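Local coordinates for protein anthranilate-CoA ligase (Stigmatella aurantiaca, PDB 4WV3) that belongs to the ANL superfamily of AMP-binding enzymes and is named an anthranilate-CoA ligase, at residues A[103-114]-A[127-137]; A[248-256]-A[276-287]. All coordinates share one frame; numbering follows the deposited sequence.

Contact 1: residues A[103-114]-A[127-137]; sequences LRDCRARVLIVH and NLPMLEHIVVI
Arg109 O takes two backbone donors from the 127-137 segment at once: Glu132 N at 2.8 Å and His133 N at 3.1 Å. This bifurcated acceptor opens the pairing of strands 110-114 and 133-137, neighbours in a parallel sheet and the two strands of a right-handed beta-alpha-beta unit whose connecting helix is 118-122. The short strand axes run 4.6 Å apart at 26°, and the ladder continues through Leu111 and Val113, each of which donates to and accepts from the partner strand. On one sheet face Val113 CG1 lies 3.8 Å from Ile134 CG2, and helix 118-122 covers this layer with Ile121 and Leu118. On the other, Ile112 CG2 touches Ile137 CD1, where Ser76 and Glu72 of helix 71-83 also pack.

Ahead of the strands the contact involves the end of helix 96-105 and loops. A Schellman motif with Arg107 at positive phi ends that helix, and Leu103 CD1 packs on Leu128 CD1. Met130, bent at chi2 and chi3, lays its CG over one face of the Arg107 guanidinium. The Arg109 chain runs beside that of Glu132, pointing the same way; their salt bridge is long, NH2 to OE2 3.6 Å, with the guanidinium and carboxylate planes 84° apart, and the stronger hold on Arg109 NH2 is its hydrogen bond to Leu55 O. At the far end, the His114 ring, its CG anti to the backbone N (chi1 -168°), presents a face to Ile137 O, which sits 3.3 Å from His114 CD2.

Contact 2: residues A[248-256]-A[276-287]; sequences ASNVLSTIS and LKDFSQHDLSSL
Leu252 lays its CB over one face of the His282 imidazole, 3.8 Å from the ring centroid and 18° off the normal, a CH-pi contact in which the two side chains cross at about a right angle. Here, within the AMP-binding enzyme fold, helix 248-258 packs against the irregular loop 276-287, which links helix 267-274 to strand 289-292 and starts with a type I turn from Leu276 to Phe279. With CG anti to its carbonyl carbon (chi1 -62°), Leu252 brings CD1 against both Leu276 CD1 and Phe279 CD1, the latter 3.5 Å away. The Phe279 ring in turn meets Trp305 of helix 299-309. One turn further along the helix, Ile255 CG2 touches both Leu284 CG and Leu287 CD1, continuing the apolar strip toward Phe263 of strand 262-265.

Polar links border this strip. One water lies at the edge of the imidazole, in its plane, 2.6 Å from His282 NE2; it also bonds Ser249 OG and donates to Asp278 OD1, so it joins the helix to two points of the loop and would help fix the ring's rotation. Within the loop, Asp283 OD1 accepts from Ser285 N in an Asx turn, and also from Ser285 OG. Toward the other end of the helical segment, Ser256 OG donates to Asp283 O at 3.0 Å, approaching well off the C=O direction at a C=O...donor angle of 112°.

In the fold
From the N terminus, contact 1 comes first: it closes a short loop of 12 residues, holding helix 118-122, between residues 103-114 and 127-137, and so sets adjacent strands of the five-stranded parallel sheet side by side. Contact 2 opens only after contact 1 has closed. It spans 19 residues, including strand 262-265 and helix 267-274, and ties helix 248-258, which packs against strands 211-214 and 262-265 of the nine-stranded mixed sheet, to the loop leading into strand 289-292. The two are in series, neither nested nor crossed. Their centres lie 38 Å apart and their nearest atoms about 16 Å, without touching, although all four segments belong to the same AMP-binding enzyme region.

Contact 1: residues A[103-114]-A[127-137]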
loop_
_atom_site.group_PDB
_atom_site.type_symbol
_atom_site.label_atom_id
_atom_site.label_comp_id
_atom_site.label_asym_id
_atom_site.label_seq_id
_atom_site.Cartn_x
_atom_site.Cartn_y
_atom_site.Cartn_z
ATOM N N LEU A 103 12.381 0.373 15.846
ATOM C CA LEU A 103 13.238 1.467 16.292
ATOM C C LEU A 103 14.655 1.011 16.635
ATOM O O LEU A 103 15.615 1.762 16.459
ATOM C CB LEU A 103 12.607 2.193 17.481
ATOM C CG LEU A 103 11.280 2.890 17.175
ATOM C CD1 LEU A 103 10.763 3.637 18.394
ATOM C CD2 LEU A 103 11.434 3.830 15.989
ATOM N N ARG A 104 14.780 -0.218 17.122
ATOM C CA ARG A 104 16.086 -0.773 17.454
ATOM C C ARG A 104 16.815 -1.216 16.191
ATOM O O ARG A 104 18.035 -1.092 16.087
ATOM C CB ARG A 104 15.940 -1.959 18.407
ATOM C CG ARG A 104 17.262 -2.505 18.925
ATOM C CD ARG A 104 17.102 -3.903 19.498
ATOM N NE ARG A 104 15.948 -4.003 20.387
ATOM C CZ ARG A 104 15.966 -3.684 21.676
ATOM N NH1 ARG A 104 17.081 -3.235 22.234
ATOM N NH2 ARG A 104 14.868 -3.807 22.407
ATOM N N ASP A 105 16.055 -1.733 15.232
ATOM C CA ASP A 105 16.623 -2.275 14.003
ATOM C C ASP A 105 17.191 -1.185 13.097
ATOM O O ASP A 105 18.125 -1.428 12.334
ATOM C CB ASP A 105 15.576 -3.105 13.253
ATOM C CG ASP A 105 16.153 -3.836 12.058
ATOM O OD1 ASP A 105 16.952 -4.775 12.260
ATOM O OD2 ASP A 105 15.794 -3.479 10.917
ATOM N N CYS A 106 16.631 0.018 13.185
ATOM C CA CYS A 106 17.106 1.129 12.365
ATOM C C CYS A 106 17.951 2.120 13.167
ATOM O O CYS A 106 18.403 3.133 12.631
ATOM C CB CYS A 106 15.936 1.845 11.680
ATOM S SG CYS A 106 14.810 2.722 12.789
ATOM N N ARG A 107 18.162 1.811 14.446
ATOM C CA ARG A 107 18.982 2.631 15.340
ATOM C C ARG A 107 18.549 4.094 15.376
ATOM O O ARG A 107 19.387 4.995 15.396
ATOM C CB ARG A 107 20.464 2.542 14.961
ATOM C CG ARG A 107 21.013 1.129 14.879
ATOM C CD ARG A 107 22.525 1.131 14.695
ATOM N NE ARG A 107 23.238 1.191 15.969
ATOM C CZ ARG A 107 23.671 2.312 16.537
ATOM N NH1 ARG A 107 23.469 3.481 15.947
ATOM N NH2 ARG A 107 24.310 2.261 17.698
ATOM N N ALA A 108 17.240 4.324 15.383
ATOM C CA ALA A 108 16.696 5.678 15.356
ATOM C C ALA A 108 17.092 6.488 16.588
ATOM O O ALA A 108 16.761 6.123 17.715
ATOM C CB ALA A 108 15.181 5.634 15.214
ATOM N N ARG A 109 17.806 7.587 16.363
ATOM C CA ARG A 109 18.186 8.486 17.446
ATOM C C ARG A 109 17.042 9.433 17.790
ATOM O O ARG A 109 16.882 9.839 18.941
ATOM C CB ARG A 109 19.424 9.299 17.066
ATOM C CG ARG A 109 20.724 8.512 17.052
ATOM C CD ARG A 109 21.918 9.425 16.790
ATOM N NE ARG A 109 22.068 10.455 17.818
ATOM C CZ ARG A 109 21.681 11.719 17.679
ATOM N NH1 ARG A 109 21.119 12.126 16.547
ATOM N NH2 ARG A 109 21.857 12.581 18.672
ATOM N N VAL A 110 16.253 9.786 16.780
ATOM C CA VAL A 110 15.143 10.714 16.961
ATOM C C VAL A 110 13.836 10.099 16.470
ATOM O O VAL A 110 13.791 9.483 15.405
ATOM C CB VAL A 110 15.400 12.043 16.215
ATOM C CG1 VAL A 110 14.233 12.998 16.403
ATOM C CG2 VAL A 110 16.694 12.681 16.695
ATOM N N LEU A 111 12.777 10.256 17.259
ATOM C CA LEU A 111 11.455 9.779 16.870
ATOM C C LEU A 111 10.439 10.915 16.838
ATOM O O LEU A 111 10.299 11.664 17.805
ATOM C CB LEU A 111 10.966 8.688 17.823
ATOM C CG LEU A 111 9.514 8.247 17.604
ATOM C CD1 LEU A 111 9.361 7.526 16.273
ATOM C CD2 LEU A 111 9.014 7.381 18.752
ATOM N N ILE A 112 9.737 11.040 15.717
ATOM C CA ILE A 112 8.634 11.986 15.606
ATOM C C ILE A 112 7.320 11.220 15.709
ATOM O O ILE A 112 6.953 10.473 14.803
ATOM C CB ILE A 112 8.684 12.761 14.281
ATOM C CG1 ILE A 112 10.028 13.479 14.138
ATOM C CG2 ILE A 112 7.536 13.753 14.203
ATOM C CD1 ILE A 112 10.190 14.221 12.833
ATOM N N VAL A 113 6.619 11.401 16.823
ATOM C CA VAL A 113 5.435 10.601 17.111
ATOM C C VAL A 113 4.240 11.475 17.497
ATOM O O VAL A 113 4.404 12.549 18.075
ATOM C CB VAL A 113 5.731 9.566 18.230
ATOM C CG1 VAL A 113 6.015 10.267 19.552
ATOM C CG2 VAL A 113 4.591 8.568 18.375
ATOM N N HIS A 114 3.038 11.021 17.152
ATOM C CA HIS A 114 1.822 11.693 17.589
ATOM C C HIS A 114 1.549 11.338 19.047
ATOM O O HIS A 114 2.009 10.305 19.535
ATOM C CB HIS A 114 0.634 11.299 16.709
ATOM C CG HIS A 114 -0.574 12.160 16.908
ATOM N ND1 HIS A 114 -1.588 11.831 17.780
ATOM C CD2 HIS A 114 -0.924 13.344 16.352
ATOM C CE1 HIS A 114 -2.515 12.772 17.750
ATOM N NE2 HIS A 114 -2.136 13.702 16.892
ATOM N N ASN A 127 14.217 0.050 26.438
ATOM C CA ASN A 127 14.818 -0.935 25.545
ATOM C C ASN A 127 15.351 -0.318 24.255
ATOM O O ASN A 127 15.680 -1.029 23.307
ATOM C CB ASN A 127 13.816 -2.043 25.217
ATOM C CG ASN A 127 13.180 -2.635 26.456
ATOM O OD1 ASN A 127 13.017 -1.954 27.469
ATOM N ND2 ASN A 127 12.818 -3.912 26.386
ATOM N N LEU A 128 15.433 1.008 24.226
ATOM C CA LEU A 128 15.933 1.721 23.057
ATOM C C LEU A 128 17.092 2.633 23.443
ATOM O O LEU A 128 16.898 3.826 23.675
ATOM C CB LEU A 128 14.812 2.533 22.410
ATOM C CG LEU A 128 13.602 1.715 21.958
ATOM C CD1 LEU A 128 12.506 2.622 21.431
ATOM C CD2 LEU A 128 14.011 0.692 20.906
ATOM N N PRO A 129 18.307 2.067 23.510
ATOM C CA PRO A 129 19.503 2.777 23.973
ATOM C C PRO A 129 19.943 3.892 23.030
ATOM O O PRO A 129 20.612 4.829 23.466
ATOM C CB PRO A 129 20.566 1.673 24.017
ATOM C CG PRO A 129 20.106 0.671 23.018
ATOM C CD PRO A 129 18.608 0.683 23.104
ATOM N N MET A 130 19.574 3.793 21.758
ATOM C CA MET A 130 19.978 4.792 20.774
ATOM C C MET A 130 18.997 5.957 20.682
ATOM O O MET A 130 19.366 7.057 20.272
ATOM C CB MET A 130 20.168 4.151 19.397
ATOM C CG MET A 130 21.360 3.212 19.309
ATOM S SD MET A 130 22.904 4.006 19.798
ATOM C CE MET A 130 22.933 5.413 18.689
ATOM N N LEU A 131 17.748 5.712 21.064
ATOM C CA LEU A 131 16.717 6.744 21.003
ATOM C C LEU A 131 16.972 7.836 22.038
ATOM O O LEU A 131 16.838 7.606 23.239
ATOM C CB LEU A 131 15.328 6.132 21.204
ATOM C CG LEU A 131 14.139 7.070 20.985
ATOM C CD1 LEU A 131 14.212 7.721 19.611
ATOM C CD2 LEU A 131 12.825 6.323 21.154
ATOM N N GLU A 132 17.341 9.023 21.565
ATOM C CA GLU A 132 17.659 10.135 22.457
ATOM C C GLU A 132 16.538 11.166 22.549
ATOM O O GLU A 132 16.151 11.577 23.643
ATOM C CB GLU A 132 18.956 10.825 22.023
ATOM C CG GLU A 132 20.198 9.957 22.129
ATOM C CD GLU A 132 21.477 10.771 22.069
ATOM O OE1 GLU A 132 21.516 11.863 22.675
ATOM O OE2 GLU A 132 22.441 10.322 21.413
ATOM N N HIS A 133 16.019 11.584 21.399
ATOM C CA HIS A 133 15.027 12.652 21.362
ATOM C C HIS A 133 13.690 12.200 20.785
ATOM O O HIS A 133 13.627 11.649 19.688
ATOM C CB HIS A 133 15.559 13.846 20.567
ATOM C CG HIS A 133 16.876 14.359 21.058
ATOM N ND1 HIS A 133 18.051 14.185 20.359
ATOM C CD2 HIS A 133 17.205 15.036 22.184
ATOM C CE1 HIS A 133 19.047 14.736 21.031
ATOM N NE2 HIS A 133 18.560 15.259 22.142
ATOM N N ILE A 134 12.621 12.442 21.536
ATOM C CA ILE A 134 11.274 12.147 21.069
ATOM C C ILE A 134 10.482 13.434 20.869
ATOM O O ILE A 134 10.171 14.137 21.830
ATOM C CB ILE A 134 10.522 11.237 22.055
ATOM C CG1 ILE A 134 11.231 9.887 22.177
ATOM C CG2 ILE A 134 9.081 11.044 21.608
ATOM C CD1 ILE A 134 10.547 8.919 23.119
ATOM N N VAL A 135 10.168 13.745 19.614
ATOM C CA VAL A 135 9.373 14.924 19.290
ATOM C C VAL A 135 7.905 14.545 19.135
ATOM O O VAL A 135 7.567 13.643 18.369
ATOM C CB VAL A 135 9.862 15.604 18.001
ATOM C CG1 VAL A 135 8.975 16.792 17.663
ATOM C CG2 VAL A 135 11.311 16.038 18.149
ATOM N N VAL A 136 7.036 15.238 19.863
ATOM C CA VAL A 136 5.627 14.867 19.918
ATOM C C VAL A 136 4.720 15.820 19.145
ATOM O O VAL A 136 4.771 17.036 19.334
ATOM C CB VAL A 136 5.132 14.762 21.375
ATOM C CG1 VAL A 136 3.657 14.396 21.413
ATOM C CG2 VAL A 136 5.960 13.740 22.137
ATOM N N ILE A 137 3.893 15.254 18.271
ATOM C CA ILE A 137 2.902 16.025 17.532
ATOM C C ILE A 137 1.555 15.970 18.245
ATOM O O ILE A 137 1.052 14.887 18.550
ATOM C CB ILE A 137 2.719 15.480 16.107
ATOM C CG1 ILE A 137 4.056 15.451 15.366
ATOM C CG2 ILE A 137 1.696 16.310 15.347
ATOM C CD1 ILE A 137 3.999 14.710 14.051
#

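Contact 2: residues A[248-256]-A[276-287]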
loop_
_atom_site.group_PDB
_atom_site.type_symbol
_atom_site.label_atom_id
_atom_site.label_comp_id
_atom_site.label_asym_id
_atom_site.label_seq_id
_atom_site.Cartn_x
_atom_site.Cartn_y
_atom_site.Cartn_z
ATOM N N ALA A 248 -16.201 3.855 6.455
ATOM C CA ALA A 248 -16.286 4.130 5.024
ATOM C C ALA A 248 -17.097 5.384 4.708
ATOM O O ALA A 248 -16.885 6.024 3.679
ATOM C CB ALA A 248 -16.860 2.926 4.287
ATOM N N SER A 249 -18.023 5.732 5.596
ATOM C CA SER A 249 -18.879 6.895 5.386
ATOM C C SER A 249 -18.085 8.198 5.450
ATOM O O SER A 249 -18.316 9.113 4.659
ATOM C CB SER A 249 -20.015 6.919 6.410
ATOM O OG SER A 249 -20.883 8.015 6.179
ATOM N N ASN A 250 -17.151 8.276 6.393
ATOM C CA ASN A 250 -16.309 9.458 6.533
ATOM C C ASN A 250 -15.356 9.622 5.356
ATOM O O ASN A 250 -14.972 10.739 5.006
ATOM C CB ASN A 250 -15.523 9.413 7.843
ATOM C CG ASN A 250 -16.417 9.513 9.061
ATOM O OD1 ASN A 250 -17.548 9.993 8.976
ATOM N ND2 ASN A 250 -15.912 9.064 10.204
ATOM N N VAL A 251 -14.975 8.502 4.752
ATOM C CA VAL A 251 -14.108 8.520 3.582
ATOM C C VAL A 251 -14.829 9.167 2.404
ATOM O O VAL A 251 -14.267 10.010 1.705
ATOM C CB VAL A 251 -13.664 7.099 3.189
ATOM C CG1 VAL A 251 -12.725 7.147 1.994
ATOM C CG2 VAL A 251 -12.995 6.412 4.367
ATOM N N LEU A 252 -16.082 8.773 2.197
ATOM C CA LEU A 252 -16.887 9.306 1.103
ATOM C C LEU A 252 -17.213 10.779 1.314
ATOM O O LEU A 252 -17.388 11.530 0.354
ATOM C CB LEU A 252 -18.178 8.501 0.948
ATOM C CG LEU A 252 -17.999 7.024 0.598
ATOM C CD1 LEU A 252 -19.349 6.335 0.498
ATOM C CD2 LEU A 252 -17.217 6.872 -0.697
ATOM N N SER A 253 -17.291 11.187 2.577
ATOM C CA SER A 253 -17.584 12.573 2.913
ATOM C C SER A 253 -16.368 13.457 2.657
ATOM O O SER A 253 -16.504 14.617 2.267
ATOM C CB SER A 253 -18.019 12.685 4.372
ATOM O OG SER A 253 -19.041 11.748 4.655
ATOM N N THR A 254 -15.183 12.898 2.881
ATOM C CA THR A 254 -13.938 13.595 2.586
ATOM C C THR A 254 -13.855 13.872 1.088
ATOM O O THR A 254 -13.421 14.945 0.666
ATOM C CB THR A 254 -12.713 12.776 3.045
ATOM O OG1 THR A 254 -12.746 12.628 4.470
ATOM C CG2 THR A 254 -11.419 13.469 2.649
ATOM N N ILE A 255 -14.293 12.900 0.293
ATOM C CA ILE A 255 -14.368 13.055 -1.154
ATOM C C ILE A 255 -15.316 14.194 -1.527
ATOM O O ILE A 255 -15.044 14.969 -2.444
ATOM C CB ILE A 255 -14.832 11.748 -1.835
ATOM C CG1 ILE A 255 -13.841 10.618 -1.545
ATOM C CG2 ILE A 255 -14.993 11.944 -3.336
ATOM C CD1 ILE A 255 -14.197 9.304 -2.209
ATOM N N SER A 256 -16.424 14.300 -0.800
ATOM C CA SER A 256 -17.402 15.352 -1.051
ATOM C C SER A 256 -16.873 16.729 -0.661
ATOM O O SER A 256 -17.040 17.699 -1.400
ATOM C CB SER A 256 -18.707 15.065 -0.306
ATOM O OG SER A 256 -19.362 13.930 -0.843
ATOM N N LEU A 276 -22.580 0.238 2.085
ATOM C CA LEU A 276 -23.380 1.284 2.709
ATOM C C LEU A 276 -24.724 1.428 2.005
ATOM O O LEU A 276 -24.787 1.501 0.777
ATOM C CB LEU A 276 -22.632 2.618 2.685
ATOM C CG LEU A 276 -21.296 2.664 3.428
ATOM C CD1 LEU A 276 -20.612 4.005 3.220
ATOM C CD2 LEU A 276 -21.501 2.389 4.908
ATOM N N LYS A 277 -25.798 1.465 2.787
ATOM C CA LYS A 277 -27.142 1.585 2.236
ATOM C C LYS A 277 -27.351 2.958 1.603
ATOM O O LYS A 277 -28.208 3.128 0.736
ATOM C CB LYS A 277 -28.190 1.343 3.324
ATOM C CG LYS A 277 -28.195 2.397 4.417
ATOM C CD LYS A 277 -29.166 2.043 5.526
ATOM C CE LYS A 277 -29.161 3.103 6.615
ATOM N NZ LYS A 277 -29.961 2.685 7.798
ATOM N N ASP A 278 -26.558 3.932 2.040
ATOM C CA ASP A 278 -26.662 5.295 1.538
ATOM C C ASP A 278 -25.377 5.722 0.838
ATOM O O ASP A 278 -24.890 6.836 1.039
ATOM C CB ASP A 278 -26.983 6.257 2.682
ATOM C CG ASP A 278 -25.964 6.191 3.803
ATOM O OD1 ASP A 278 -25.232 5.182 3.886
ATOM O OD2 ASP A 278 -25.899 7.147 4.604
ATOM N N PHE A 279 -24.833 4.829 0.016
ATOM C CA PHE A 279 -23.590 5.095 -0.698
ATOM C C PHE A 279 -23.717 6.273 -1.658
ATOM O O PHE A 279 -22.836 7.130 -1.726
ATOM C CB PHE A 279 -23.137 3.848 -1.462
ATOM C CG PHE A 279 -22.016 4.105 -2.428
ATOM C CD1 PHE A 279 -20.709 4.194 -1.982
ATOM C CD2 PHE A 279 -22.269 4.258 -3.781
ATOM C CE1 PHE A 279 -19.675 4.433 -2.867
ATOM C CE2 PHE A 279 -21.240 4.497 -4.671
ATOM C CZ PHE A 279 -19.942 4.584 -4.213
ATOM N N SER A 280 -24.821 6.309 -2.397
ATOM C CA SER A 280 -25.020 7.314 -3.435
ATOM C C SER A 280 -25.356 8.693 -2.871
ATOM O O SER A 280 -25.407 9.677 -3.611
ATOM C CB SER A 280 -26.110 6.863 -4.408
ATOM O OG SER A 280 -27.326 6.611 -3.728
ATOM N N GLN A 281 -25.578 8.765 -1.563
ATOM C CA GLN A 281 -25.938 10.028 -0.926
ATOM C C GLN A 281 -24.753 10.988 -0.825
ATOM O O GLN A 281 -24.925 12.164 -0.504
ATOM C CB GLN A 281 -26.549 9.782 0.455
ATOM C CG GLN A 281 -27.845 8.987 0.421
ATOM C CD GLN A 281 -28.951 9.696 -0.338
ATOM O OE1 GLN A 281 -28.987 10.925 -0.406
ATOM N NE2 GLN A 281 -29.861 8.920 -0.916
ATOM N N HIS A 282 -23.557 10.483 -1.103
ATOM C CA HIS A 282 -22.359 11.314 -1.094
ATOM C C HIS A 282 -22.011 11.757 -2.510
ATOM O O HIS A 282 -22.106 10.973 -3.456
ATOM C CB HIS A 282 -21.182 10.554 -0.482
ATOM C CG HIS A 282 -21.484 9.941 0.849
ATOM N ND1 HIS A 282 -21.281 10.607 2.039
ATOM C CD2 HIS A 282 -21.969 8.720 1.179
ATOM C CE1 HIS A 282 -21.629 9.824 3.045
ATOM N NE2 HIS A 282 -22.051 8.674 2.550
ATOM N N ASP A 283 -21.610 13.015 -2.654
ATOM C CA ASP A 283 -21.240 13.550 -3.958
ATOM C C ASP A 283 -19.820 13.143 -4.336
ATOM O O ASP A 283 -18.848 13.604 -3.736
ATOM C CB ASP A 283 -21.381 15.074 -3.975
ATOM C CG ASP A 283 -21.036 15.676 -5.322
ATOM O OD1 ASP A 283 -21.188 14.975 -6.345
ATOM O OD2 ASP A 283 -20.615 16.851 -5.358
ATOM N N LEU A 284 -19.709 12.275 -5.337
ATOM C CA LEU A 284 -18.417 11.774 -5.795
ATOM C C LEU A 284 -18.123 12.235 -7.219
ATOM O O LEU A 284 -17.373 11.587 -7.949
ATOM C CB LEU A 284 -18.388 10.244 -5.734
ATOM C CG LEU A 284 -17.989 9.550 -4.427
ATOM C CD1 LEU A 284 -18.911 9.921 -3.277
ATOM C CD2 LEU A 284 -17.970 8.044 -4.627
ATOM N N SER A 285 -18.710 13.363 -7.608
ATOM C CA SER A 285 -18.622 13.841 -8.985
ATOM C C SER A 285 -17.245 14.387 -9.367
ATOM O O SER A 285 -16.896 14.426 -10.546
ATOM C CB SER A 285 -19.697 14.898 -9.255
ATOM O OG SER A 285 -19.532 16.023 -8.412
ATOM N N SER A 286 -16.470 14.811 -8.375
ATOM C CA SER A 286 -15.143 15.360 -8.634
ATOM C C SER A 286 -14.184 14.278 -9.130
ATOM O O SER A 286 -13.210 14.567 -9.828
ATOM C CB SER A 286 -14.587 16.041 -7.382
ATOM O OG SER A 286 -14.503 15.133 -6.300
ATOM N N LEU A 287 -14.474 13.032 -8.769
ATOM C CA LEU A 287 -13.669 11.892 -9.188
ATOM C C LEU A 287 -13.705 11.706 -10.701
ATOM O O LEU A 287 -14.776 11.698 -11.308
ATOM C CB LEU A 287 -14.166 10.618 -8.499
ATOM C CG LEU A 287 -13.331 10.048 -7.351
ATOM C CD1 LEU A 287 -12.777 11.152 -6.468
ATOM C CD2 LEU A 287 -14.169 9.081 -6.527
HETATM O O HOH W 1 -22.522 6.646 4.163
#